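PDB 2P7S: amphinase-2 from Rana pipiens, which cleaves RNA as a secreted, cytotoxic endonuclease of the pancreatic ribonuclease family, acting on poly(U), poly(C), ribosomal RNA and dinucleotides such as CpA and UpA. Local coordinates for residues V55-C59 and C100-P105; N67-T71 and K110-C114; S70-L76 and S90-I96. Residues are numbered along the deposited sequence.

Interaction 1. Residues V55-C59 and C100-P105; sequences VKEIC and CRDNYP
A disulfide can tie a helical turn region to a beta hairpin. Val55 and Lys56 are helical, in helix 52-56, and the turn continues with Ile58 N to Val55 O at 3.2 Å and Cys59 N to Lys56 O at 2.9 Å. In the partner segment, Arg101-Tyr104 forms a type II' turn, Asp102 at phi/psi 60/-120, closed by Arg101 N to Tyr104 O (2.9 Å) and Tyr104 N to Arg101 O (3.1 Å). In register, Cys59 CA lies 4.8 Å from Asn103 CA and Lys56 CA 6.0 Å from Pro105 CA. Cys59 and Cys100, both m, join SG to SG at 2.0 Å with chi3 -86°. This is one of the four disulfides of this pancreatic-type ribonuclease, and it fastens segment 55-59 to the hairpin of strands 86-101 and 104-111. Cys59 SG packs on Pro105 CG (3.7 Å), and backbone Lys56 CA makes van der Waals contact with Pro105 CG (3.8 Å). The all-t Lys56 brings NZ obliquely to Tyr104 CE2 at 2.9 Å. Water 1 donates to Lys56 O (2.8 Å) and Asn103 O (2.5 Å).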
# COMPACT_ATOMS: atom_id res chain seq x y z
N VAL A 55 4.47 7.22 6.12
CA VAL A 55 4.89 6.05 5.35
C VAL A 55 6.30 6.28 4.79
O VAL A 55 7.13 5.37 4.77
CB VAL A 55 3.91 5.75 4.18
CG1 VAL A 55 4.33 4.46 3.48
CG2 VAL A 55 2.50 5.61 4.72
N LYS A 56 6.57 7.50 4.34
CA LYS A 56 7.89 7.80 3.81
C LYS A 56 8.95 7.69 4.91
O LYS A 56 10.07 7.26 4.66
CB LYS A 56 7.92 9.20 3.18
CG LYS A 56 9.27 9.57 2.61
CD LYS A 56 9.19 10.83 1.76
CE LYS A 56 10.56 11.18 1.18
NZ LYS A 56 10.45 12.30 0.21
N GLU A 57 8.57 8.07 6.13
CA GLU A 57 9.48 8.01 7.28
C GLU A 57 10.08 6.62 7.48
O GLU A 57 11.15 6.47 8.07
CB GLU A 57 8.75 8.42 8.56
CG GLU A 57 8.20 9.84 8.58
CD GLU A 57 7.53 10.20 9.89
OE1 GLU A 57 8.22 10.15 10.94
OE2 GLU A 57 6.32 10.51 9.89
N ILE A 58 9.37 5.59 7.00
CA ILE A 58 9.85 4.22 7.16
C ILE A 58 11.24 4.05 6.54
O ILE A 58 12.02 3.20 6.96
CB ILE A 58 8.89 3.21 6.49
CG1 ILE A 58 7.48 3.35 7.08
CG2 ILE A 58 9.40 1.79 6.70
CD1 ILE A 58 6.42 2.53 6.35
N CYS A 59 11.54 4.88 5.54
CA CYS A 59 12.82 4.79 4.85
C CYS A 59 13.85 5.85 5.26
O CYS A 59 14.90 5.97 4.63
CB CYS A 59 12.59 4.90 3.34
SG CYS A 59 11.50 3.62 2.61
N CYS A 100 12.71 0.02 0.13
CA CYS A 100 13.06 1.43 0.05
C CYS A 100 14.14 1.59 -1.00
O CYS A 100 14.92 0.67 -1.25
CB CYS A 100 13.66 1.92 1.37
SG CYS A 100 12.60 1.93 2.84
N ARG A 101 14.17 2.77 -1.62
CA ARG A 101 15.21 3.12 -2.58
C ARG A 101 15.70 4.36 -1.84
O ARG A 101 15.14 5.44 -2.00
CB ARG A 101 14.61 3.50 -3.94
CG ARG A 101 15.66 3.62 -5.06
CD ARG A 101 16.50 4.88 -4.94
NE ARG A 101 15.71 6.08 -5.20
CZ ARG A 101 16.15 7.32 -4.99
NH1 ARG A 101 17.36 7.53 -4.51
NH2 ARG A 101 15.36 8.36 -5.26
N ASP A 102 16.70 4.17 -1.00
CA ASP A 102 17.22 5.25 -0.17
C ASP A 102 16.07 5.75 0.72
O ASP A 102 15.49 4.97 1.49
CB ASP A 102 17.79 6.38 -1.04
CG ASP A 102 19.05 5.96 -1.80
OD1 ASP A 102 19.98 5.43 -1.16
OD2 ASP A 102 19.10 6.15 -3.03
N ASN A 103 15.70 7.03 0.60
CA ASN A 103 14.64 7.59 1.45
C ASN A 103 13.21 7.45 0.92
O ASN A 103 12.27 7.95 1.54
CB ASN A 103 14.94 9.06 1.74
CG ASN A 103 15.02 9.92 0.48
OD1 ASN A 103 15.60 9.51 -0.54
ND2 ASN A 103 14.45 11.12 0.55
N TYR A 104 13.03 6.77 -0.21
CA TYR A 104 11.70 6.61 -0.80
C TYR A 104 11.11 5.20 -0.84
O TYR A 104 11.75 4.25 -1.27
CB TYR A 104 11.71 7.11 -2.25
CG TYR A 104 11.84 8.60 -2.39
CD1 TYR A 104 13.06 9.19 -2.76
CD2 TYR A 104 10.75 9.44 -2.15
CE1 TYR A 104 13.17 10.58 -2.88
CE2 TYR A 104 10.86 10.81 -2.27
CZ TYR A 104 12.07 11.38 -2.63
OH TYR A 104 12.16 12.74 -2.72
N PRO A 105 9.86 5.04 -0.36
CA PRO A 105 9.24 3.71 -0.40
C PRO A 105 8.99 3.43 -1.89
O PRO A 105 8.49 4.31 -2.60
CB PRO A 105 7.93 3.91 0.36
CG PRO A 105 8.27 4.98 1.35
CD PRO A 105 9.10 5.95 0.53
O HOH W 1 12.45 8.50 4.00

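Interaction 2. Residues N67-T71 and K110-C114; sequences NKSST and KTGKC. With ACT (acetate ion), chain C.
The chain terminus here is held by side chains, and Cys114, the last residue, illustrates the principle. Its CB points toward Asn67-Thr71, and its amide N donates a nearly straight hydrogen bond (172°) to Ser69 OG at 2.8 Å. The m rotamer places Cys114 SG 3.6 Å from Lys68 C and 4.0 Å from Asn67 CB; the same sulfur forms a disulfide with Cys97, so the C-terminus is bonded covalently to strand 86-101. Ser69, also m and in strand 65-69, lies closest in register to Lys113, with CA atoms 5.2 Å apart, and its CB packs on Lys113 CD at 3.8 Å. The two segments flank strand 86-101 in the curved sheet of the ribonuclease A fold: Lys68 and Ser70 make backbone bonds to it from one edge, Lys110 and Gly112 from the other. Lys113, with chi1 and chi2 both m and the rest t, sends NZ to Ser70 O at 3.1 Å in a hydrogen bond, and also makes a cation-pi contact with Phe95. The chain reaches it through Gly112, whose phi/psi of 91/180 would jam a CB against the preceding carbonyl O. Farther back, Thr111 N donates to O of an acetate at 3.0 Å; this ion, probably a crystallisation component, is also hydrogen-bonded to Thr46 OG1, Thr46 being a substrate-binding residue by similarity.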
# COMPACT_ATOMS: atom_id res chain seq x y z
N ASN A 67 14.80 -3.75 1.97
CA ASN A 67 13.51 -3.90 2.62
C ASN A 67 13.61 -3.39 4.05
O ASN A 67 14.61 -3.65 4.73
CB ASN A 67 13.06 -5.36 2.63
CG ASN A 67 12.63 -5.85 1.27
OD1 ASN A 67 12.63 -5.09 0.29
ND2 ASN A 67 12.23 -7.11 1.18
N LYS A 68 12.59 -2.67 4.50
CA LYS A 68 12.55 -2.13 5.86
C LYS A 68 11.20 -2.37 6.52
O LYS A 68 10.16 -2.23 5.88
CB LYS A 68 12.82 -0.62 5.83
CG LYS A 68 14.22 -0.22 5.37
CD LYS A 68 15.27 -0.64 6.38
CE LYS A 68 16.65 -0.11 6.00
NZ LYS A 68 17.68 -0.47 7.02
N SER A 69 11.22 -2.71 7.81
CA SER A 69 9.99 -2.93 8.57
C SER A 69 9.64 -1.59 9.23
O SER A 69 10.53 -0.88 9.69
CB SER A 69 10.20 -3.97 9.68
OG SER A 69 10.43 -5.27 9.15
N SER A 70 8.36 -1.24 9.26
CA SER A 70 7.95 0.01 9.88
C SER A 70 7.99 -0.19 11.39
O SER A 70 7.75 -1.28 11.89
CB SER A 70 6.54 0.40 9.44
OG SER A 70 5.58 -0.54 9.89
N THR A 71 8.30 0.88 12.13
CA THR A 71 8.36 0.79 13.58
C THR A 71 7.00 1.10 14.18
O THR A 71 6.76 0.84 15.36
CB THR A 71 9.43 1.76 14.14
OG1 THR A 71 9.20 3.08 13.64
CG2 THR A 71 10.82 1.30 13.74
N LYS A 110 4.92 -6.90 2.14
CA LYS A 110 3.91 -7.64 2.88
C LYS A 110 3.45 -6.89 4.11
O LYS A 110 4.07 -5.91 4.53
CB LYS A 110 4.47 -9.00 3.33
CG LYS A 110 5.64 -8.87 4.29
CD LYS A 110 6.16 -10.23 4.76
CE LYS A 110 5.21 -10.90 5.75
NZ LYS A 110 5.80 -12.14 6.33
N THR A 111 2.35 -7.35 4.69
CA THR A 111 1.81 -6.77 5.91
C THR A 111 2.60 -7.42 7.05
O THR A 111 2.95 -8.59 6.97
CB THR A 111 0.29 -7.08 6.06
OG1 THR A 111 -0.44 -6.39 5.03
CG2 THR A 111 -0.21 -6.64 7.41
N GLY A 112 2.88 -6.65 8.10
CA GLY A 112 3.65 -7.16 9.22
C GLY A 112 5.14 -6.91 9.02
O GLY A 112 5.55 -6.34 8.01
N LYS A 113 5.94 -7.34 9.99
CA LYS A 113 7.40 -7.18 9.93
C LYS A 113 7.96 -7.99 8.77
O LYS A 113 7.41 -9.03 8.41
CB LYS A 113 8.03 -7.68 11.23
CG LYS A 113 7.62 -6.92 12.48
CD LYS A 113 8.28 -5.56 12.52
CE LYS A 113 7.99 -4.86 13.82
NZ LYS A 113 8.61 -3.51 13.83
N CYS A 114 9.07 -7.52 8.20
CA CYS A 114 9.69 -8.23 7.09
C CYS A 114 10.14 -9.61 7.55
O CYS A 114 10.36 -9.78 8.77
CB CYS A 114 10.91 -7.47 6.56
SG CYS A 114 10.59 -5.86 5.77
OXT CYS A 114 10.31 -10.50 6.69
C ACT C . -0.36 -8.72 2.27
O ACT C . 0.60 -9.08 2.99
OXT ACT C . -0.43 -7.69 1.45
CH3 ACT C . -1.62 -9.57 2.36

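Interaction 3. Residues S70-L76 and S90-I96; sequences STQQFTL and SNTTNFI
Gln73 lays its CG over one face of the Phe95 ring, 3.8 Å from the centroid and 9° off the normal, a CH-pi contact for which both residues take chi1 m. Beyond it, the strand segments 74-76 and 90-94 run antiparallel, their axes approaching to 4.6 Å, with 163° between N-to-C directions. Phe74-Asn94 and Leu76-Thr92 are hydrogen-bonded pairs, flanking the non-hydrogen-bonded pair Thr75-Thr93, whose CA atoms are 4.5 Å apart. The bonds are Phe74 N to Asn94 O (2.8 Å), Asn94 N to Phe74 O (3.1 Å), Leu76 N to Thr92 O (2.7 Å) and Thr92 N to Leu76 O (2.9 Å). This is the open end of the long hairpin of strands 74-83 and 86-101, a principal element of the ribonuclease A fold, showing how a ladder can give way to side-chain bonding. Ser70 N still donates to Ile96 O at 3.0 Å, but Ile96 N turns to Ser70 OG (3.1 Å), and that p-rotamer hydroxyl donates to Gln72 O at 2.8 Å. Asn94 OD1 accepts from Phe95 N at 2.6 Å. On the Phe74 and Leu76 face, Leu76 CD1 packs on Ile96 CG2 at 3.6 Å and Phe74 CD1 lies 4.4 Å from Ile96 CD1, all three residues also touching Ile48 of strand 45-49. Water 2 donates to Leu76 O (3.0 Å) and is hydrogen-bonded to Thr92 OG1 (2.9 Å).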
# COMPACT_ATOMS: atom_id res chain seq x y z
N SER A 70 8.36 -1.24 9.26
CA SER A 70 7.95 0.01 9.88
C SER A 70 7.99 -0.19 11.39
O SER A 70 7.75 -1.28 11.89
CB SER A 70 6.54 0.40 9.44
OG SER A 70 5.58 -0.54 9.89
N THR A 71 8.30 0.88 12.13
CA THR A 71 8.36 0.79 13.58
C THR A 71 7.00 1.10 14.18
O THR A 71 6.76 0.84 15.36
CB THR A 71 9.43 1.76 14.14
OG1 THR A 71 9.20 3.08 13.64
CG2 THR A 71 10.82 1.30 13.74
N GLN A 72 6.11 1.64 13.36
CA GLN A 72 4.76 1.97 13.80
C GLN A 72 3.76 1.11 13.03
O GLN A 72 4.08 0.59 11.96
CB GLN A 72 4.48 3.45 13.55
CG GLN A 72 4.76 3.90 12.13
CD GLN A 72 4.48 5.38 11.92
OE1 GLN A 72 3.38 5.86 12.21
NE2 GLN A 72 5.47 6.10 11.41
N GLN A 73 2.56 0.94 13.58
CA GLN A 73 1.52 0.15 12.93
C GLN A 73 0.59 1.06 12.14
O GLN A 73 0.37 2.21 12.53
CB GLN A 73 0.69 -0.62 13.97
CG GLN A 73 1.46 -1.63 14.82
CD GLN A 73 0.52 -2.47 15.69
OE1 GLN A 73 -0.28 -3.26 15.19
NE2 GLN A 73 0.62 -2.29 17.00
N PHE A 74 0.04 0.55 11.04
CA PHE A 74 -0.89 1.33 10.23
C PHE A 74 -2.19 0.56 10.04
O PHE A 74 -2.23 -0.65 10.24
CB PHE A 74 -0.30 1.62 8.84
CG PHE A 74 0.96 2.41 8.86
CD1 PHE A 74 2.18 1.80 9.14
CD2 PHE A 74 0.94 3.78 8.60
CE1 PHE A 74 3.36 2.54 9.16
CE2 PHE A 74 2.12 4.53 8.62
CZ PHE A 74 3.33 3.90 8.90
N THR A 75 -3.24 1.28 9.67
CA THR A 75 -4.54 0.67 9.40
C THR A 75 -4.44 0.22 7.95
O THR A 75 -4.19 1.05 7.06
CB THR A 75 -5.68 1.70 9.54
OG1 THR A 75 -5.66 2.24 10.87
CG2 THR A 75 -7.03 1.04 9.29
N LEU A 76 -4.65 -1.07 7.70
CA LEU A 76 -4.52 -1.64 6.37
C LEU A 76 -5.72 -2.38 5.80
O LEU A 76 -6.29 -3.24 6.46
CB LEU A 76 -3.35 -2.62 6.37
CG LEU A 76 -2.01 -2.13 6.91
CD1 LEU A 76 -1.14 -3.34 7.22
CD2 LEU A 76 -1.35 -1.21 5.90
N SER A 90 -10.60 -7.15 3.75
CA SER A 90 -10.24 -7.36 5.14
C SER A 90 -9.41 -6.17 5.61
O SER A 90 -8.64 -5.59 4.85
CB SER A 90 -9.43 -8.65 5.31
OG SER A 90 -8.12 -8.50 4.79
N ASN A 91 -9.59 -5.80 6.87
CA ASN A 91 -8.87 -4.68 7.45
C ASN A 91 -8.18 -5.11 8.73
O ASN A 91 -8.77 -5.79 9.57
CB ASN A 91 -9.83 -3.54 7.77
CG ASN A 91 -9.27 -2.58 8.80
OD1 ASN A 91 -8.27 -1.91 8.56
ND2 ASN A 91 -9.91 -2.53 9.96
N THR A 92 -6.92 -4.71 8.87
CA THR A 92 -6.14 -5.05 10.04
C THR A 92 -5.21 -3.89 10.36
O THR A 92 -5.00 -3.00 9.54
CB THR A 92 -5.26 -6.29 9.80
OG1 THR A 92 -4.24 -5.96 8.84
CG2 THR A 92 -6.09 -7.45 9.27
N THR A 93 -4.67 -3.91 11.57
CA THR A 93 -3.71 -2.89 11.99
C THR A 93 -2.47 -3.74 12.19
O THR A 93 -2.51 -4.79 12.84
CB THR A 93 -4.10 -2.23 13.31
OG1 THR A 93 -4.15 -3.22 14.34
CG2 THR A 93 -5.45 -1.54 13.19
N ASN A 94 -1.35 -3.30 11.61
CA ASN A 94 -0.13 -4.08 11.73
C ASN A 94 1.01 -3.25 11.18
O ASN A 94 0.80 -2.14 10.68
CB ASN A 94 -0.27 -5.35 10.89
CG ASN A 94 0.67 -6.46 11.33
OD1 ASN A 94 1.65 -6.21 12.04
ND2 ASN A 94 0.39 -7.68 10.90
N PHE A 95 2.22 -3.78 11.28
CA PHE A 95 3.38 -3.09 10.75
C PHE A 95 3.37 -3.51 9.28
O PHE A 95 2.59 -4.38 8.88
CB PHE A 95 4.67 -3.59 11.40
CG PHE A 95 4.62 -3.64 12.90
CD1 PHE A 95 4.00 -4.70 13.55
CD2 PHE A 95 5.20 -2.63 13.66
CE1 PHE A 95 3.95 -4.75 14.94
CE2 PHE A 95 5.16 -2.67 15.05
CZ PHE A 95 4.53 -3.74 15.70
N ILE A 96 4.23 -2.89 8.48
CA ILE A 96 4.32 -3.26 7.08
C ILE A 96 5.77 -3.41 6.70
O ILE A 96 6.66 -2.87 7.35
CB ILE A 96 3.64 -2.22 6.16
CG1 ILE A 96 4.31 -0.85 6.31
CG2 ILE A 96 2.15 -2.15 6.48
CD1 ILE A 96 3.75 0.22 5.37
O HOH W 2 -5.09 -5.95 6.10

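The three contacts illustrate how contacts can gather round one long strand: each is built on or beside strand 86-101. Interactions 2 and 3 have centres about 9 Å apart and share Ser70 and Thr71, where the chain passes from strand 65-69 to strand 74-83; the centre of interaction 1 is about 12 Å from that of interaction 2 and about 16 Å from that of interaction 3. Along the chain, interaction 3 is nested within the loop closed by 55-59 and 100-105, whereas interactions 1 and 2 alternate. Ile58 packs on Ser70, Ile96 and Phe74, joining segment 55-59 to the sheet region. Strand 104-111, used by interactions 1 and 2, carries His107, the proton donor by similarity.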